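Local coordinates for protein putative dehydrogenase (Amycolatopsis orientalis, PDB 5A9S) that binds NADP(H) in a Rossmann-type domain and, as an imine reductase, probably uses it to reduce imines to amines, at residues T2-P7 and Y147-A152; L65-A70 and V91-S96. One frame throughout, in Å; residues are numbered along the deposited sequence.

Contact 1 (T2-P7 and Y147-A152); sequences TDQNLP and YKETLA
Gln4 NE2 donates to Glu149 OE2 over 2.7 Å, with the N-H pointing almost straight at the oxygen (169°). The oxygen lies in the amide plane of Gln4, whereas the amide reaches it from above the carboxylate plane, the two flat groups being turned 44° against each other. The same NE2 also makes a weak bond back to the carbonyl O of Thr2, a poorly ordered residue. Glu149 spans the distance because its CG is anti to the backbone N (chi1 -158°) and the chain runs extended beyond it; Gln4 instead folds at chi2 to bring its amide round. Thr2 sets CG2 only loosely against Glu149 OE1, at 3.9 Å. Segment 2-7 has no regular helix or strand: a type I beta turn runs from Asp3 to Leu6, and within it the backbone N of Asn5 bonds to Asp3 OD1 at 2.7 Å, an Asx turn. The loop leads into strand 8-11, the first strand of the Rossmann-type domain, and here lies against helix 141-152, which precedes strand 156-159 at one end of the sheet within this chain, at the protein surface and away from the cofactor site. Deeper in, Leu6 supplies the apolar part of the contact. Its methyl CD2 reaches the edge of the Tyr147 ring, in the ring plane, 3.6 Å from CE1, and also sits 3.4 Å from Thr150 OG1. The leucine and tyrosine side chains cross at about a right angle. His29 touches both Leu6 and Thr150, Leu64 of strand 64-67 packs on Tyr147 and Thr150, and the phenol OH of Tyr147 is hydrogen-bonded to Arg63 NH1.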
ATOM      1  N   THR A   2      11.106  -3.651 -39.819  1.00 82.03           N
ATOM      2  CA  THR A   2      10.449  -4.622 -38.899  1.00 78.09           C
ATOM      3  C   THR A   2       8.918  -4.616 -39.112  1.00 71.46           C
ATOM      4  O   THR A   2       8.294  -3.556 -39.090  1.00 79.66           O
ATOM      5  CB  THR A   2      10.879  -4.366 -37.431  1.00 78.16           C
ATOM      6  OG1 THR A   2      11.201  -5.620 -36.821  1.00 76.16           O
ATOM      7  CG2 THR A   2       9.812  -3.578 -36.567  1.00 80.37           C
ATOM      8  N   ASP A   3       8.340  -5.807 -39.302  1.00 62.81           N
ATOM      9  CA  ASP A   3       6.961  -5.969 -39.792  1.00 56.20           C
ATOM     10  C   ASP A   3       5.946  -5.326 -38.839  1.00 50.29           C
ATOM     11  O   ASP A   3       5.661  -5.843 -37.762  1.00 48.37           O
ATOM     12  CB  ASP A   3       6.628  -7.465 -40.024  1.00 59.58           C
ATOM     13  CG  ASP A   3       5.335  -7.690 -40.863  1.00 58.95           C
ATOM     14  OD1 ASP A   3       4.553  -6.739 -41.033  1.00 50.90           O
ATOM     15  OD2 ASP A   3       5.093  -8.832 -41.340  1.00 63.33           O
ATOM     16  N   GLN A   4       5.379  -4.205 -39.269  1.00 43.24           N
ATOM     17  CA  GLN A   4       4.344  -3.536 -38.492  1.00 43.32           C
ATOM     18  C   GLN A   4       3.053  -4.306 -38.491  1.00 43.94           C
ATOM     19  O   GLN A   4       2.194  -4.035 -37.651  1.00 44.46           O
ATOM     20  CB  GLN A   4       4.069  -2.132 -39.034  1.00 49.18           C
ATOM     21  CG  GLN A   4       5.243  -1.168 -38.957  1.00 48.97           C
ATOM     22  CD  GLN A   4       5.607  -0.841 -37.522  1.00 58.79           C
ATOM     23  OE1 GLN A   4       4.773  -0.369 -36.735  1.00 51.67           O
ATOM     24  NE2 GLN A   4       6.861  -1.108 -37.166  1.00 65.44           N
ATOM     25  N   ASN A   5       2.901  -5.241 -39.447  1.00 41.99           N
ATOM     26  CA  ASN A   5       1.690  -6.057 -39.571  1.00 43.87           C
ATOM     27  C   ASN A   5       1.926  -7.536 -39.182  1.00 36.85           C
ATOM     28  O   ASN A   5       1.163  -8.418 -39.551  1.00 38.03           O
ATOM     29  CB  ASN A   5       1.148  -5.875 -41.016  1.00 38.98           C
ATOM     30  CG  ASN A   5       1.087  -4.382 -41.422  1.00 48.24           C
ATOM     31  OD1 ASN A   5       1.877  -3.925 -42.279  1.00 46.02           O
ATOM     32  ND2 ASN A   5       0.189  -3.602 -40.765  1.00 45.61           N
ATOM     33  N   LEU A   6       2.995  -7.772 -38.432  1.00 39.66           N
ATOM     34  CA  LEU A   6       3.483  -9.111 -38.084  1.00 40.83           C
ATOM     35  C   LEU A   6       2.299 -10.078 -37.816  1.00 36.70           C
ATOM     36  O   LEU A   6       1.482  -9.719 -37.028  1.00 33.56           O
ATOM     37  CB  LEU A   6       4.331  -8.962 -36.813  1.00 42.97           C
ATOM     38  CG  LEU A   6       4.862 -10.229 -36.131  1.00 49.10           C
ATOM     39  CD1 LEU A   6       5.728 -11.013 -37.108  1.00 50.40           C
ATOM     40  CD2 LEU A   6       5.660  -9.917 -34.863  1.00 49.18           C
ATOM     41  N   PRO A   7       2.202 -11.261 -38.482  1.00 37.37           N
ATOM     42  CA  PRO A   7       1.154 -12.201 -38.032  1.00 38.19           C
ATOM     43  C   PRO A   7       1.406 -12.627 -36.601  1.00 29.64           C
ATOM     44  O   PRO A   7       2.538 -12.759 -36.207  1.00 29.56           O
ATOM     45  CB  PRO A   7       1.285 -13.424 -38.985  1.00 41.76           C
ATOM     46  CG  PRO A   7       2.551 -13.231 -39.707  1.00 48.51           C
ATOM     47  CD  PRO A   7       2.833 -11.741 -39.728  1.00 44.77           C
ATOM     48  N   TYR A 147      10.791  -8.585 -30.685  1.00 30.07           N
ATOM     49  CA  TYR A 147       9.337  -8.457 -30.615  1.00 28.97           C
ATOM     50  C   TYR A 147       8.809  -7.363 -29.747  1.00 28.73           C
ATOM     51  O   TYR A 147       7.617  -7.215 -29.618  1.00 31.09           O
ATOM     52  CB  TYR A 147       8.793  -9.830 -30.201  1.00 34.10           C
ATOM     53  CG  TYR A 147       8.983 -10.855 -31.306  1.00 32.88           C
ATOM     54  CD1 TYR A 147       8.230 -10.787 -32.453  1.00 34.20           C
ATOM     55  CD2 TYR A 147       9.919 -11.866 -31.199  1.00 38.43           C
ATOM     56  CE1 TYR A 147       8.416 -11.681 -33.483  1.00 36.21           C
ATOM     57  CE2 TYR A 147      10.085 -12.795 -32.223  1.00 40.50           C
ATOM     58  CZ  TYR A 147       9.336 -12.684 -33.357  1.00 39.69           C
ATOM     59  OH  TYR A 147       9.483 -13.591 -34.376  1.00 46.38           O
ATOM     60  N   LYS A 148       9.716  -6.611 -29.133  1.00 30.56           N
ATOM     61  CA  LYS A 148       9.448  -5.452 -28.263  1.00 34.87           C
ATOM     62  C   LYS A 148       8.391  -4.509 -28.812  1.00 32.66           C
ATOM     63  O   LYS A 148       7.468  -4.105 -28.100  1.00 36.95           O
ATOM     64  CB  LYS A 148      10.788  -4.639 -28.116  1.00 43.57           C
ATOM     65  CG  LYS A 148      10.874  -3.748 -26.898  1.00 49.98           C
ATOM     66  CD  LYS A 148      11.718  -2.503 -27.127  1.00 57.45           C
ATOM     67  CE  LYS A 148      13.158  -2.794 -27.501  1.00 61.57           C
ATOM     68  NZ  LYS A 148      13.435  -2.621 -28.955  1.00 62.72           N
ATOM     69  N   GLU A 149       8.529  -4.130 -30.075  1.00 31.79           N
ATOM     70  CA  GLU A 149       7.643  -3.154 -30.687  1.00 32.89           C
ATOM     71  C   GLU A 149       6.252  -3.757 -30.814  1.00 32.36           C
ATOM     72  O   GLU A 149       5.271  -3.091 -30.515  1.00 31.55           O
ATOM     73  CB  GLU A 149       8.148  -2.711 -32.060  1.00 39.52           C
ATOM     74  CG  GLU A 149       7.608  -1.359 -32.500  1.00 49.65           C
ATOM     75  CD  GLU A 149       8.295  -0.797 -33.751  1.00 54.54           C
ATOM     76  OE1 GLU A 149       9.535  -0.830 -33.818  1.00 52.86           O
ATOM     77  OE2 GLU A 149       7.591  -0.303 -34.653  1.00 53.81           O
ATOM     78  N   THR A 150       6.165  -5.037 -31.209  1.00 29.91           N
ATOM     79  CA  THR A 150       4.858  -5.717 -31.229  1.00 31.89           C
ATOM     80  C   THR A 150       4.300  -5.825 -29.813  1.00 31.84           C
ATOM     81  O   THR A 150       3.132  -5.505 -29.575  1.00 34.20           O
ATOM     82  CB  THR A 150       4.957  -7.106 -31.853  1.00 35.77           C
ATOM     83  OG1 THR A 150       5.420  -6.990 -33.208  1.00 37.57           O
ATOM     84  CG2 THR A 150       3.609  -7.822 -31.829  1.00 35.16           C
ATOM     85  N   LEU A 151       5.120  -6.234 -28.856  1.00 31.49           N
ATOM     86  CA  LEU A 151       4.609  -6.411 -27.462  1.00 35.49           C
ATOM     87  C   LEU A 151       4.101  -5.095 -26.842  1.00 31.36           C
ATOM     88  O   LEU A 151       3.165  -5.098 -26.045  1.00 32.00           O
ATOM     89  CB  LEU A 151       5.681  -7.043 -26.567  1.00 34.86           C
ATOM     90  CG  LEU A 151       6.148  -8.448 -26.988  1.00 35.57           C
ATOM     91  CD1 LEU A 151       7.284  -8.921 -26.090  1.00 40.02           C
ATOM     92  CD2 LEU A 151       5.006  -9.445 -26.990  1.00 38.61           C
ATOM     93  N   ALA A 152       4.727  -3.982 -27.238  1.00 35.52           N
ATOM     94  CA  ALA A 152       4.343  -2.626 -26.776  1.00 32.38           C
ATOM     95  C   ALA A 152       2.905  -2.284 -27.085  1.00 35.77           C
ATOM     96  O   ALA A 152       2.298  -1.519 -26.352  1.00 37.00           O
ATOM     97  CB  ALA A 152       5.279  -1.571 -27.329  1.00 32.29           C
TER

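Contact 2 (L65-A70 and V91-S96); sequences LVVCLA and VVNLNS. With NAP (NADP nicotinamide-adenine-dinucleotide phosphate), chain D.
Val92 N donates to Leu65 O (2.8 Å, 174°), Val67 N to Val92 O (2.9 Å) and Leu94 N to Val67 O (2.8 Å): the parallel ladder of two neighbouring strands in the Rossmann-type sheet. Past the strand ends both segments continue as loops to NADP. Asn95 OD1 accepts from O2D of the nicotinamide ribose over 2.6 Å; its ND2 is modelled too close to the cofactor for its position to be trusted. Ala70 N bonds weakly to O4B of the adenosine ribose. Asn93, CG anti to the backbone N (chi1 -178°), turns OD1 back to form an Asx turn, the N-H of Asn95 reaching OD1 from above the carbonyl plane, 48° out of it; OD1 also accepts from a water bound to Leu69 N, while ND2 goes to Tyr116 OH. A leucine in place of Asn93 would probably leave Asn95 N and the water without their common acceptor and Tyr116 OH without its amide partner. Val67, Leu65 and Val91 pack on the sheet face that carries Asn93, Val67 CG2 lying 3.9 Å from Val91 CG1. Leu20 of helix 15-26 touches both Val66, on the other face, and Leu94, past the strand end, where Val66 CG1 meets Leu94 CD2 at 3.6 Å.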
ATOM      1  N   LEU A  65       3.829 -16.536 -31.151  1.00 29.76           N
ATOM      2  CA  LEU A  65       2.712 -17.225 -30.499  1.00 29.81           C
ATOM      3  C   LEU A  65       2.515 -16.680 -29.055  1.00 29.39           C
ATOM      4  O   LEU A  65       3.362 -16.846 -28.178  1.00 29.74           O
ATOM      5  CB  LEU A  65       2.948 -18.733 -30.436  1.00 30.84           C
ATOM      6  CG  LEU A  65       3.556 -19.452 -31.667  1.00 34.83           C
ATOM      7  CD1 LEU A  65       3.932 -20.879 -31.332  1.00 34.40           C
ATOM      8  CD2 LEU A  65       2.642 -19.389 -32.913  1.00 36.56           C
ATOM      9  N   VAL A  66       1.385 -16.040 -28.838  1.00 25.14           N
ATOM     10  CA  VAL A  66       1.075 -15.440 -27.571  1.00 26.89           C
ATOM     11  C   VAL A  66       0.163 -16.421 -26.893  1.00 26.72           C
ATOM     12  O   VAL A  66      -0.887 -16.723 -27.433  1.00 30.45           O
ATOM     13  CB  VAL A  66       0.417 -14.076 -27.759  1.00 27.40           C
ATOM     14  CG1 VAL A  66      -0.076 -13.544 -26.427  1.00 28.52           C
ATOM     15  CG2 VAL A  66       1.402 -13.145 -28.427  1.00 30.63           C
ATOM     16  N   VAL A  67       0.570 -16.934 -25.726  1.00 27.71           N
ATOM     17  CA  VAL A  67      -0.166 -17.966 -24.981  1.00 28.34           C
ATOM     18  C   VAL A  67      -0.715 -17.398 -23.683  1.00 26.21           C
ATOM     19  O   VAL A  67       0.015 -16.841 -22.881  1.00 29.53           O
ATOM     20  CB  VAL A  67       0.699 -19.209 -24.700  1.00 30.46           C
ATOM     21  CG1 VAL A  67      -0.140 -20.288 -24.028  1.00 32.91           C
ATOM     22  CG2 VAL A  67       1.270 -19.752 -26.005  1.00 33.57           C
ATOM     23  N   CYS A  68      -2.029 -17.532 -23.512  1.00 27.91           N
ATOM     24  CA  CYS A  68      -2.737 -17.047 -22.347  1.00 29.84           C
ATOM     25  C   CYS A  68      -3.780 -18.081 -21.925  1.00 31.56           C
ATOM     26  O   CYS A  68      -4.977 -17.936 -22.148  1.00 30.06           O
ATOM     27  CB  CYS A  68      -3.395 -15.700 -22.608  1.00 31.13           C
ATOM     28  SG  CYS A  68      -3.854 -14.967 -21.022  1.00 38.21           S
ATOM     29  N   LEU A  69      -3.279 -19.166 -21.351  1.00 33.97           N
ATOM     30  CA  LEU A  69      -4.132 -20.248 -20.895  1.00 37.91           C
ATOM     31  C   LEU A  69      -4.472 -20.081 -19.446  1.00 35.07           C
ATOM     32  O   LEU A  69      -3.792 -19.358 -18.718  1.00 33.72           O
ATOM     33  CB  LEU A  69      -3.445 -21.560 -21.163  1.00 38.37           C
ATOM     34  CG  LEU A  69      -3.182 -21.720 -22.670  1.00 45.52           C
ATOM     35  CD1 LEU A  69      -2.332 -22.939 -22.931  1.00 46.32           C
ATOM     36  CD2 LEU A  69      -4.476 -21.748 -23.469  1.00 48.44           C
ATOM     37  N   ALA A  70      -5.444 -20.847 -18.985  1.00 42.64           N
ATOM     38  CA  ALA A  70      -5.796 -20.860 -17.532  1.00 48.47           C
ATOM     39  C   ALA A  70      -4.802 -21.576 -16.645  1.00 52.54           C
ATOM     40  O   ALA A  70      -4.719 -21.265 -15.428  1.00 53.29           O
ATOM     41  CB  ALA A  70      -7.130 -21.528 -17.328  1.00 55.26           C
ATOM     42  N   VAL A  91       7.370 -18.459 -28.431  1.00 26.46           N
ATOM     43  CA  VAL A  91       6.257 -18.404 -27.484  1.00 30.77           C
ATOM     44  C   VAL A  91       6.451 -17.302 -26.450  1.00 29.62           C
ATOM     45  O   VAL A  91       7.488 -17.237 -25.822  1.00 29.63           O
ATOM     46  CB  VAL A  91       6.137 -19.743 -26.739  1.00 32.76           C
ATOM     47  CG1 VAL A  91       5.163 -19.659 -25.569  1.00 34.21           C
ATOM     48  CG2 VAL A  91       5.683 -20.803 -27.732  1.00 38.85           C
ATOM     49  N   VAL A  92       5.409 -16.488 -26.265  1.00 27.47           N
ATOM     50  CA  VAL A  92       5.295 -15.519 -25.219  1.00 26.81           C
ATOM     51  C   VAL A  92       4.239 -16.035 -24.309  1.00 23.86           C
ATOM     52  O   VAL A  92       3.069 -16.015 -24.672  1.00 26.55           O
ATOM     53  CB  VAL A  92       4.899 -14.132 -25.786  1.00 29.45           C
ATOM     54  CG1 VAL A  92       4.690 -13.117 -24.678  1.00 29.23           C
ATOM     55  CG2 VAL A  92       5.991 -13.672 -26.752  1.00 29.73           C
ATOM     56  N   ASN A  93       4.646 -16.594 -23.155  1.00 24.00           N
ATOM     57  CA  ASN A  93       3.716 -17.247 -22.246  1.00 25.08           C
ATOM     58  C   ASN A  93       3.304 -16.302 -21.140  1.00 26.14           C
ATOM     59  O   ASN A  93       4.108 -15.914 -20.283  1.00 25.35           O
ATOM     60  CB  ASN A  93       4.356 -18.495 -21.687  1.00 27.77           C
ATOM     61  CG  ASN A  93       3.461 -19.293 -20.760  1.00 29.49           C
ATOM     62  OD1 ASN A  93       2.273 -19.041 -20.605  1.00 34.33           O
ATOM     63  ND2 ASN A  93       4.069 -20.273 -20.106  1.00 31.44           N
ATOM     64  N   LEU A  94       2.034 -15.969 -21.126  1.00 26.38           N
ATOM     65  CA  LEU A  94       1.508 -14.926 -20.249  1.00 28.51           C
ATOM     66  C   LEU A  94       0.697 -15.473 -19.077  1.00 32.00           C
ATOM     67  O   LEU A  94       0.005 -14.713 -18.408  1.00 35.35           O
ATOM     68  CB  LEU A  94       0.682 -13.962 -21.080  1.00 27.86           C
ATOM     69  CG  LEU A  94       1.246 -12.661 -21.677  1.00 31.35           C
ATOM     70  CD1 LEU A  94       2.692 -12.323 -21.465  1.00 26.94           C
ATOM     71  CD2 LEU A  94       0.890 -12.488 -23.106  1.00 31.07           C
ATOM     72  N   ASN A  95       0.800 -16.761 -18.852  1.00 30.79           N
ATOM     73  CA  ASN A  95       0.117 -17.331 -17.753  1.00 37.22           C
ATOM     74  C   ASN A  95       0.728 -18.445 -16.951  1.00 41.28           C
ATOM     75  O   ASN A  95       0.039 -19.387 -16.620  1.00 42.90           O
ATOM     76  CB  ASN A  95      -1.386 -17.543 -17.971  1.00 40.43           C
ATOM     77  CG  ASN A  95      -2.180 -17.599 -16.652  1.00 44.55           C
ATOM     78  OD1 ASN A  95      -1.821 -16.973 -15.698  1.00 52.67           O
ATOM     79  ND2 ASN A  95      -3.244 -18.354 -16.619  1.00 41.01           N
ATOM     80  N   SER A  96       2.005 -18.354 -16.623  1.00 36.76           N
ATOM     81  CA  SER A  96       2.568 -19.264 -15.596  1.00 36.88           C
ATOM     82  C   SER A  96       2.165 -18.803 -14.181  1.00 40.72           C
ATOM     83  O   SER A  96       2.042 -17.594 -13.894  1.00 37.09           O
ATOM     84  CB  SER A  96       4.087 -19.359 -15.633  1.00 36.25           C
ATOM     85  OG  SER A  96       4.597 -19.316 -16.896  1.00 31.04           O
TER
HETATM   86  PA  NAP D1000      -8.555 -18.031 -17.158  1.00 77.46           P
HETATM   87  O1A NAP D1000      -9.718 -18.810 -16.551  1.00 77.96           O
HETATM   88  O2A NAP D1000      -7.333 -17.846 -16.268  1.00 67.29           O
HETATM   89  O5B NAP D1000      -8.156 -18.844 -18.491  1.00 75.14           O
HETATM   90  C5B NAP D1000      -9.169 -19.226 -19.408  1.00 68.62           C
HETATM   91  C4B NAP D1000      -8.503 -19.666 -20.688  1.00 71.89           C
HETATM   92  O4B NAP D1000      -7.604 -20.758 -20.434  1.00 80.31           O
HETATM   93  C3B NAP D1000      -9.546 -20.180 -21.658  1.00 70.32           C
HETATM   94  O3B NAP D1000      -9.148 -19.826 -22.973  1.00 70.21           O
HETATM   95  C2B NAP D1000      -9.475 -21.668 -21.459  1.00 75.82           C
HETATM   96  O2B NAP D1000      -9.979 -22.456 -22.543  1.00 76.05           O
HETATM   97  C1B NAP D1000      -7.987 -21.865 -21.250  1.00 77.89           C
HETATM   98  N9A NAP D1000      -7.759 -23.205 -20.673  1.00 75.80           N
HETATM   99  C8A NAP D1000      -8.071 -23.639 -19.439  1.00 71.66           C
HETATM  100  N7A NAP D1000      -7.731 -24.935 -19.271  1.00 75.42           N
HETATM  101  C5A NAP D1000      -7.206 -25.339 -20.435  1.00 78.56           C
HETATM  102  C6A NAP D1000      -6.640 -26.595 -20.962  1.00 72.86           C
HETATM  103  N6A NAP D1000      -6.595 -27.677 -20.155  1.00 65.19           N
HETATM  104  N1A NAP D1000      -6.188 -26.593 -22.240  1.00 70.34           N
HETATM  105  C2A NAP D1000      -6.245 -25.509 -23.033  1.00 77.06           C
HETATM  106  N3A NAP D1000      -6.743 -24.335 -22.609  1.00 78.60           N
HETATM  107  C4A NAP D1000      -7.222 -24.195 -21.357  1.00 73.51           C
HETATM  108  O3  NAP D1000      -9.098 -16.648 -17.883  1.00 72.10           O
HETATM  109  PN  NAP D1000      -8.315 -15.459 -18.705  1.00 68.41           P
HETATM  110  O1N NAP D1000      -8.903 -14.131 -18.296  1.00 58.18           O
HETATM  111  O2N NAP D1000      -8.043 -15.742 -20.195  1.00 72.96           O
HETATM  112  O5D NAP D1000      -6.892 -15.459 -17.966  1.00 73.62           O
HETATM  113  C5D NAP D1000      -5.663 -15.919 -18.505  1.00 68.18           C
HETATM  114  C4D NAP D1000      -4.591 -15.558 -17.474  1.00 74.98           C
HETATM  115  O4D NAP D1000      -4.151 -14.188 -17.475  1.00 66.63           O
HETATM  116  C3D NAP D1000      -5.076 -15.808 -16.023  1.00 79.34           C
HETATM  117  O3D NAP D1000      -4.914 -17.151 -15.552  1.00 88.44           O
HETATM  118  C2D NAP D1000      -4.353 -14.816 -15.150  1.00 76.18           C
HETATM  119  O2D NAP D1000      -3.403 -15.444 -14.310  1.00 78.93           O
HETATM  120  C1D NAP D1000      -3.741 -13.801 -16.133  1.00 76.37           C
HETATM  121  N1N NAP D1000      -4.197 -12.459 -15.690  1.00 77.50           N
HETATM  122  C2N NAP D1000      -5.538 -12.216 -15.557  1.00 75.25           C
HETATM  123  C3N NAP D1000      -6.029 -10.973 -15.117  1.00 68.69           C
HETATM  124  C7N NAP D1000      -7.507 -10.743 -15.000  1.00 63.26           C
HETATM  125  O7N NAP D1000      -7.890  -9.964 -14.119  1.00 71.88           O
HETATM  126  N7N NAP D1000      -8.358 -11.361 -15.845  1.00 50.38           N
HETATM  127  C4N NAP D1000      -5.121  -9.950 -14.794  1.00 69.66           C
HETATM  128  C5N NAP D1000      -3.760 -10.215 -14.916  1.00 70.36           C
HETATM  129  C6N NAP D1000      -3.308 -11.483 -15.361  1.00 74.18           C
HETATM  130  P2B NAP D1000     -11.545 -22.832 -22.573  1.00 73.91           P
HETATM  131  O1X NAP D1000     -11.616 -23.877 -23.664  1.00 61.55           O
HETATM  132  O2X NAP D1000     -11.776 -23.533 -21.257  1.00 69.46           O
HETATM  133  O3X NAP D1000     -12.226 -21.457 -22.776  1.00 62.40           O
HETATM  134  O   HOH W   1      -0.542 -19.295 -20.319  1.00 37.93           O

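How the contacts relate
From the N terminus, the chain leaves the 2-7 loop, enters strand 8-11 and runs through seven of the sheet's eight strands before helix 141-152 returns to meet it, so contact 1 closes a long loop of 139 intervening residues. Contact 2 lies wholly within that span, closing a much shorter loop, with 20 residues between 65-70 and 91-96, whose strands are neighbours in the sheet. The contacts therefore nest without crossing. The centres of contact 1 and contact 2 are about 17 Å apart, and the nearest atoms of contacts 1 and 2 are about 4 Å apart, without touching. Contact 1 ties the chain start to a surface helix; contact 2 joins adjacent sheet strands and their cofactor-facing ends.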